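Local coordinates for protein succinate dehydrogenase subunit A (Mycolicibacterium smegmatis, PDB 7D6V) that probably oxidises succinate as the FAD-carrying flavoprotein subunit of a membrane-bound succinate dehydrogenase that passes electrons on toward quinone, at residues L89-E100 against N427-R438. Residues are numbered along the deposited sequence; the frame is centred on the assembly and turned at random.
Sequences LHAQEAPDRVWE and NSLSDLLVFGRR. With FAD (flavin-adenine dinucleotide), chain D.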
loop_
_atom_site.group_PDB
_atom_site.type_symbol
_atom_site.label_atom_id
_atom_site.label_comp_id
_atom_site.label_asym_id
_atom_site.label_seq_id
_atom_site.Cartn_x
_atom_site.Cartn_y
_atom_site.Cartn_z
ATOM N N LEU A 89 3.047 -13.701 -28.195
ATOM C CA LEU A 89 4.012 -14.184 -27.222
ATOM C C LEU A 89 3.525 -13.920 -25.802
ATOM O O LEU A 89 3.646 -14.783 -24.924
ATOM C CB LEU A 89 5.349 -13.507 -27.509
ATOM C CG LEU A 89 6.677 -13.984 -26.958
ATOM C CD1 LEU A 89 6.956 -15.358 -27.513
ATOM C CD2 LEU A 89 7.737 -13.014 -27.423
ATOM N N HIS A 90 2.927 -12.748 -25.575
ATOM C CA HIS A 90 2.315 -12.449 -24.286
ATOM C C HIS A 90 1.154 -13.386 -23.991
ATOM O O HIS A 90 0.980 -13.828 -22.852
ATOM C CB HIS A 90 1.846 -10.996 -24.263
ATOM C CG HIS A 90 0.955 -10.661 -23.109
ATOM N ND1 HIS A 90 -0.418 -10.760 -23.177
ATOM C CD2 HIS A 90 1.236 -10.193 -21.871
ATOM C CE1 HIS A 90 -0.943 -10.384 -22.025
ATOM N NE2 HIS A 90 0.038 -10.035 -21.216
ATOM N N ALA A 91 0.339 -13.689 -25.003
ATOM C CA ALA A 91 -0.794 -14.580 -24.790
ATOM C C ALA A 91 -0.337 -15.970 -24.380
ATOM O O ALA A 91 -0.902 -16.570 -23.459
ATOM C CB ALA A 91 -1.653 -14.650 -26.051
ATOM N N GLN A 92 0.690 -16.501 -25.039
ATOM C CA GLN A 92 1.088 -17.870 -24.746
ATOM C C GLN A 92 2.120 -17.987 -23.631
ATOM O O GLN A 92 2.438 -19.109 -23.230
ATOM C CB GLN A 92 1.609 -18.566 -26.008
ATOM C CG GLN A 92 2.782 -17.908 -26.678
ATOM C CD GLN A 92 2.935 -18.350 -28.117
ATOM O OE1 GLN A 92 2.092 -19.070 -28.647
ATOM N NE2 GLN A 92 4.018 -17.926 -28.757
ATOM N N GLU A 93 2.636 -16.878 -23.102
ATOM C CA GLU A 93 3.574 -16.943 -21.988
ATOM C C GLU A 93 3.040 -16.335 -20.698
ATOM O O GLU A 93 3.739 -16.374 -19.682
ATOM C CB GLU A 93 4.891 -16.264 -22.366
ATOM C CG GLU A 93 5.616 -16.926 -23.518
ATOM C CD GLU A 93 6.953 -16.286 -23.797
ATOM O OE1 GLU A 93 7.269 -15.269 -23.149
ATOM O OE2 GLU A 93 7.691 -16.800 -24.662
ATOM N N ALA A 94 1.836 -15.775 -20.703
ATOM C CA ALA A 94 1.292 -15.115 -19.521
ATOM C C ALA A 94 0.986 -16.070 -18.365
ATOM O O ALA A 94 1.312 -15.740 -17.219
ATOM C CB ALA A 94 0.035 -14.320 -19.882
ATOM N N PRO A 95 0.350 -17.229 -18.591
ATOM C CA PRO A 95 0.058 -18.115 -17.448
ATOM C C PRO A 95 1.293 -18.589 -16.702
ATOM O O PRO A 95 1.239 -18.747 -15.476
ATOM C CB PRO A 95 -0.689 -19.284 -18.099
ATOM C CG PRO A 95 -1.254 -18.726 -19.333
ATOM C CD PRO A 95 -0.242 -17.762 -19.832
ATOM N N ASP A 96 2.404 -18.820 -17.405
ATOM C CA ASP A 96 3.620 -19.288 -16.747
ATOM C C ASP A 96 4.150 -18.259 -15.757
ATOM O O ASP A 96 4.577 -18.613 -14.652
ATOM C CB ASP A 96 4.686 -19.612 -17.789
ATOM C CG ASP A 96 4.415 -20.907 -18.516
ATOM O OD1 ASP A 96 3.909 -21.853 -17.880
ATOM O OD2 ASP A 96 4.712 -20.979 -19.726
ATOM N N ARG A 97 4.142 -16.982 -16.140
ATOM C CA ARG A 97 4.662 -15.943 -15.260
ATOM C C ARG A 97 3.796 -15.790 -14.018
ATOM O O ARG A 97 4.314 -15.633 -12.906
ATOM C CB ARG A 97 4.766 -14.622 -16.020
ATOM C CG ARG A 97 5.457 -14.736 -17.371
ATOM C CD ARG A 97 6.974 -14.793 -17.242
ATOM N NE ARG A 97 7.456 -16.133 -16.919
ATOM C CZ ARG A 97 7.637 -17.102 -17.808
ATOM N NH1 ARG A 97 7.379 -16.889 -19.088
ATOM N NH2 ARG A 97 8.078 -18.287 -17.418
ATOM N N VAL A 98 2.476 -15.860 -14.181
ATOM C CA VAL A 98 1.582 -15.780 -13.032
ATOM C C VAL A 98 1.779 -16.984 -12.120
ATOM O O VAL A 98 1.781 -16.855 -10.891
ATOM C CB VAL A 98 0.121 -15.652 -13.498
ATOM C CG1 VAL A 98 -0.804 -15.512 -12.305
ATOM C CG2 VAL A 98 -0.027 -14.464 -14.427
ATOM N N TRP A 99 1.948 -18.172 -12.702
ATOM C CA TRP A 99 2.164 -19.362 -11.885
ATOM C C TRP A 99 3.471 -19.280 -11.112
ATOM O O TRP A 99 3.530 -19.671 -9.942
ATOM C CB TRP A 99 2.142 -20.616 -12.753
ATOM C CG TRP A 99 0.772 -21.095 -13.040
ATOM C CD1 TRP A 99 -0.313 -20.995 -12.227
ATOM C CD2 TRP A 99 0.329 -21.752 -14.227
ATOM N NE1 TRP A 99 -1.410 -21.551 -12.834
ATOM C CE2 TRP A 99 -1.041 -22.023 -14.066
ATOM C CE3 TRP A 99 0.958 -22.141 -15.411
ATOM C CZ2 TRP A 99 -1.793 -22.662 -15.042
ATOM C CZ3 TRP A 99 0.209 -22.773 -16.379
ATOM C CH2 TRP A 99 -1.151 -23.028 -16.189
ATOM N N GLU A 100 4.535 -18.787 -11.745
ATOM C CA GLU A 100 5.800 -18.674 -11.033
ATOM C C GLU A 100 5.813 -17.509 -10.056
ATOM O O GLU A 100 6.689 -17.461 -9.190
ATOM C CB GLU A 100 6.968 -18.554 -12.015
ATOM C CG GLU A 100 7.068 -17.236 -12.739
ATOM C CD GLU A 100 8.035 -17.294 -13.904
ATOM O OE1 GLU A 100 8.431 -18.411 -14.294
ATOM O OE2 GLU A 100 8.400 -16.221 -14.427
ATOM N N ASN A 427 -3.899 -6.491 -19.134
ATOM C CA ASN A 427 -2.824 -6.895 -20.031
ATOM C C ASN A 427 -1.502 -6.243 -19.664
ATOM O O ASN A 427 -0.443 -6.806 -19.949
ATOM C CB ASN A 427 -3.189 -6.558 -21.474
ATOM C CG ASN A 427 -3.821 -7.719 -22.205
ATOM O OD1 ASN A 427 -4.114 -8.754 -21.616
ATOM N ND2 ASN A 427 -4.050 -7.545 -23.497
ATOM N N SER A 428 -1.534 -5.063 -19.047
ATOM C CA SER A 428 -0.287 -4.388 -18.704
ATOM C C SER A 428 0.476 -5.133 -17.619
ATOM O O SER A 428 1.701 -5.275 -17.702
ATOM C CB SER A 428 -0.564 -2.957 -18.266
ATOM O OG SER A 428 -1.436 -2.328 -19.180
ATOM N N LEU A 429 -0.228 -5.608 -16.590
ATOM C CA LEU A 429 0.444 -6.277 -15.481
ATOM C C LEU A 429 1.130 -7.561 -15.933
ATOM O O LEU A 429 2.247 -7.858 -15.498
ATOM C CB LEU A 429 -0.552 -6.557 -14.358
ATOM C CG LEU A 429 -1.087 -5.341 -13.600
ATOM C CD1 LEU A 429 -1.998 -5.773 -12.468
ATOM C CD2 LEU A 429 0.058 -4.503 -13.065
ATOM N N SER A 430 0.479 -8.337 -16.799
ATOM C CA SER A 430 1.103 -9.551 -17.316
ATOM C C SER A 430 2.164 -9.245 -18.368
ATOM O O SER A 430 3.144 -9.993 -18.493
ATOM C CB SER A 430 0.033 -10.487 -17.877
ATOM O OG SER A 430 -0.718 -9.859 -18.897
ATOM N N ASP A 431 1.970 -8.171 -19.138
ATOM C CA ASP A 431 3.006 -7.662 -20.029
ATOM C C ASP A 431 4.288 -7.417 -19.246
ATOM O O ASP A 431 5.385 -7.770 -19.695
ATOM C CB ASP A 431 2.481 -6.382 -20.705
ATOM C CG ASP A 431 3.553 -5.566 -21.454
ATOM O OD1 ASP A 431 3.146 -4.722 -22.277
ATOM O OD2 ASP A 431 4.772 -5.725 -21.257
ATOM N N LEU A 432 4.159 -6.816 -18.062
ATOM C CA LEU A 432 5.326 -6.540 -17.233
ATOM C C LEU A 432 6.153 -7.798 -17.018
ATOM O O LEU A 432 7.351 -7.818 -17.307
ATOM C CB LEU A 432 4.897 -5.957 -15.888
ATOM C CG LEU A 432 4.137 -4.634 -15.913
ATOM C CD1 LEU A 432 4.056 -4.044 -14.519
ATOM C CD2 LEU A 432 4.772 -3.666 -16.893
ATOM N N LEU A 433 5.515 -8.877 -16.567
ATOM C CA LEU A 433 6.252 -10.101 -16.277
ATOM C C LEU A 433 6.823 -10.719 -17.548
ATOM O O LEU A 433 8.021 -11.025 -17.618
ATOM C CB LEU A 433 5.344 -11.095 -15.559
ATOM C CG LEU A 433 4.568 -10.564 -14.358
ATOM C CD1 LEU A 433 3.501 -11.555 -13.947
ATOM C CD2 LEU A 433 5.508 -10.278 -13.206
ATOM N N VAL A 434 5.982 -10.878 -18.574
ATOM C CA VAL A 434 6.409 -11.569 -19.789
ATOM C C VAL A 434 7.616 -10.870 -20.401
ATOM O O VAL A 434 8.668 -11.482 -20.634
ATOM C CB VAL A 434 5.242 -11.660 -20.788
ATOM C CG1 VAL A 434 5.717 -12.189 -22.129
ATOM C CG2 VAL A 434 4.141 -12.535 -20.234
ATOM N N PHE A 435 7.512 -9.564 -20.605
ATOM C CA PHE A 435 8.556 -8.878 -21.339
ATOM C C PHE A 435 9.679 -8.362 -20.455
ATOM O O PHE A 435 10.766 -8.113 -20.973
ATOM C CB PHE A 435 7.943 -7.760 -22.179
ATOM C CG PHE A 435 7.080 -8.277 -23.288
ATOM C CD1 PHE A 435 5.701 -8.199 -23.210
ATOM C CD2 PHE A 435 7.648 -8.901 -24.382
ATOM C CE1 PHE A 435 4.911 -8.699 -24.222
ATOM C CE2 PHE A 435 6.862 -9.402 -25.396
ATOM C CZ PHE A 435 5.493 -9.302 -25.315
ATOM N N GLY A 436 9.495 -8.283 -19.136
ATOM C CA GLY A 436 10.642 -8.133 -18.263
ATOM C C GLY A 436 11.529 -9.360 -18.288
ATOM O O GLY A 436 12.756 -9.247 -18.358
ATOM N N ARG A 437 10.922 -10.550 -18.258
ATOM C CA ARG A 437 11.719 -11.761 -18.409
ATOM C C ARG A 437 12.407 -11.803 -19.769
ATOM O O ARG A 437 13.597 -12.135 -19.862
ATOM C CB ARG A 437 10.848 -12.997 -18.212
ATOM C CG ARG A 437 11.631 -14.285 -18.258
ATOM C CD ARG A 437 10.736 -15.489 -18.130
ATOM N NE ARG A 437 11.382 -16.684 -18.654
ATOM C CZ ARG A 437 11.430 -17.001 -19.943
ATOM N NH1 ARG A 437 12.041 -18.110 -20.328
ATOM N NH2 ARG A 437 10.870 -16.210 -20.845
ATOM N N ARG A 438 11.678 -11.457 -20.837
ATOM C CA ARG A 438 12.302 -11.444 -22.160
ATOM C C ARG A 438 13.457 -10.448 -22.225
ATOM O O ARG A 438 14.496 -10.738 -22.825
ATOM C CB ARG A 438 11.273 -11.130 -23.246
ATOM C CG ARG A 438 10.082 -12.066 -23.301
ATOM C CD ARG A 438 10.467 -13.469 -23.710
ATOM N NE ARG A 438 10.783 -13.579 -25.129
ATOM C CZ ARG A 438 10.449 -14.615 -25.889
ATOM N NH1 ARG A 438 9.776 -15.630 -25.371
ATOM N NH2 ARG A 438 10.783 -14.636 -27.169
HETATM P PA FAD D . 6.648 1.320 -12.902
HETATM O O1A FAD D . 6.749 0.181 -11.957
HETATM O O2A FAD D . 5.442 2.176 -12.881
HETATM O O5B FAD D . 7.887 2.282 -12.606
HETATM C C5B FAD D . 9.073 2.300 -13.378
HETATM C C4B FAD D . 10.281 2.417 -12.464
HETATM O O4B FAD D . 11.327 3.132 -13.114
HETATM C C3B FAD D . 10.020 3.167 -11.181
HETATM O O3B FAD D . 10.651 2.443 -10.136
HETATM C C2B FAD D . 10.744 4.477 -11.351
HETATM O O2B FAD D . 11.200 5.018 -10.118
HETATM C C1B FAD D . 11.898 4.073 -12.219
HETATM N N9A FAD D . 12.444 5.226 -12.951
HETATM C C8A FAD D . 11.780 6.028 -13.782
HETATM N N7A FAD D . 12.592 6.977 -14.280
HETATM C C5A FAD D . 13.806 6.786 -13.755
HETATM C C6A FAD D . 15.126 7.426 -13.851
HETATM N N6A FAD D . 15.328 8.498 -14.632
HETATM N N1A FAD D . 16.127 6.905 -13.132
HETATM C C2A FAD D . 15.962 5.835 -12.351
HETATM N N3A FAD D . 14.795 5.209 -12.216
HETATM C C4A FAD D . 13.703 5.628 -12.881
HETATM N N1 FAD D . -2.732 -1.842 -15.401
HETATM C C2 FAD D . -3.491 -2.953 -15.319
HETATM O O2 FAD D . -3.248 -3.891 -16.083
HETATM N N3 FAD D . -4.496 -3.090 -14.454
HETATM C C4 FAD D . -4.826 -2.127 -13.604
HETATM O O4 FAD D . -5.762 -2.278 -12.809
HETATM C C4X FAD D . -4.054 -0.874 -13.621
HETATM N N5 FAD D . -4.333 0.139 -12.787
HETATM C C5X FAD D . -3.605 1.266 -12.826
HETATM C C6 FAD D . -3.905 2.301 -11.956
HETATM C C7 FAD D . -3.165 3.467 -11.992
HETATM C C7M FAD D . -3.481 4.596 -11.057
HETATM C C8 FAD D . -2.055 3.607 -12.956
HETATM C C8M FAD D . -1.251 4.872 -12.994
HETATM C C9 FAD D . -1.748 2.577 -13.825
HETATM C C9A FAD D . -2.488 1.413 -13.791
HETATM N N10 FAD D . -2.182 0.371 -14.670
HETATM C C10 FAD D . -2.956 -0.790 -14.599
HETATM C "C1'" FAD D . -1.080 0.482 -15.619
HETATM C "C2'" FAD D . 0.108 -0.326 -15.110
HETATM O "O2'" FAD D . 0.190 -0.239 -13.690
HETATM C "C3'" FAD D . 1.430 0.181 -15.658
HETATM O "O3'" FAD D . 1.445 -0.022 -17.064
HETATM C "C4'" FAD D . 2.592 -0.583 -15.043
HETATM O "O4'" FAD D . 2.603 -0.388 -13.637
HETATM C "C5'" FAD D . 3.934 -0.136 -15.590
HETATM O "O5'" FAD D . 4.940 -0.758 -14.805
HETATM P P FAD D . 6.497 -0.566 -15.083
HETATM O O1P FAD D . 7.208 -1.644 -14.345
HETATM O O2P FAD D . 6.729 -0.432 -16.546
HETATM O O3P FAD D . 6.859 0.855 -14.422
#
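The guanidinium of Arg-97 lies flat on that of Arg-437, planes 13° apart; Arg-437 CD sits over the centre of the Arg-97 group, 3.5 Å from Arg-97 CZ, and Asp-96 CB backs the other face. At the edge of the Arg-97 guanidinium, NE and NH2 grip the two carboxylate oxygens of Glu-100, which also pairs with Arg-22, so nearby negative charge probably eases the meeting of two arginines. Bent at chi2 and chi3, the Arg-97 chain turns toward Glu-100, about one turn further on. A third guanidinium, that of Arg-438, has Leu-89 CD2 over one face and Glu-93 at its edge, in a salt bridge from OE2 to NH1. The ring of His-90 sits as a knob among Asn-427, Ser-430, Asp-431 and Val-434; NE2 meets Ser-430 OG at the ring edge, modelled too close for the bond to be taken at face value. Val-434 returns the fit, lodging among Glu-93, His-90, Ala-94 and Arg-97. The helices cross almost perpendicularly, 91°, with axes 9.0 Å apart. Facing away from 89-100, Ser-428 and Leu-432 reach FAD. Helix 427-448 thus joins the cofactor to helix 84-102, while helix 18-30 touches both stacked arginines through Arg-22, and strand 54-55 packs against Asn-427 and Leu-429.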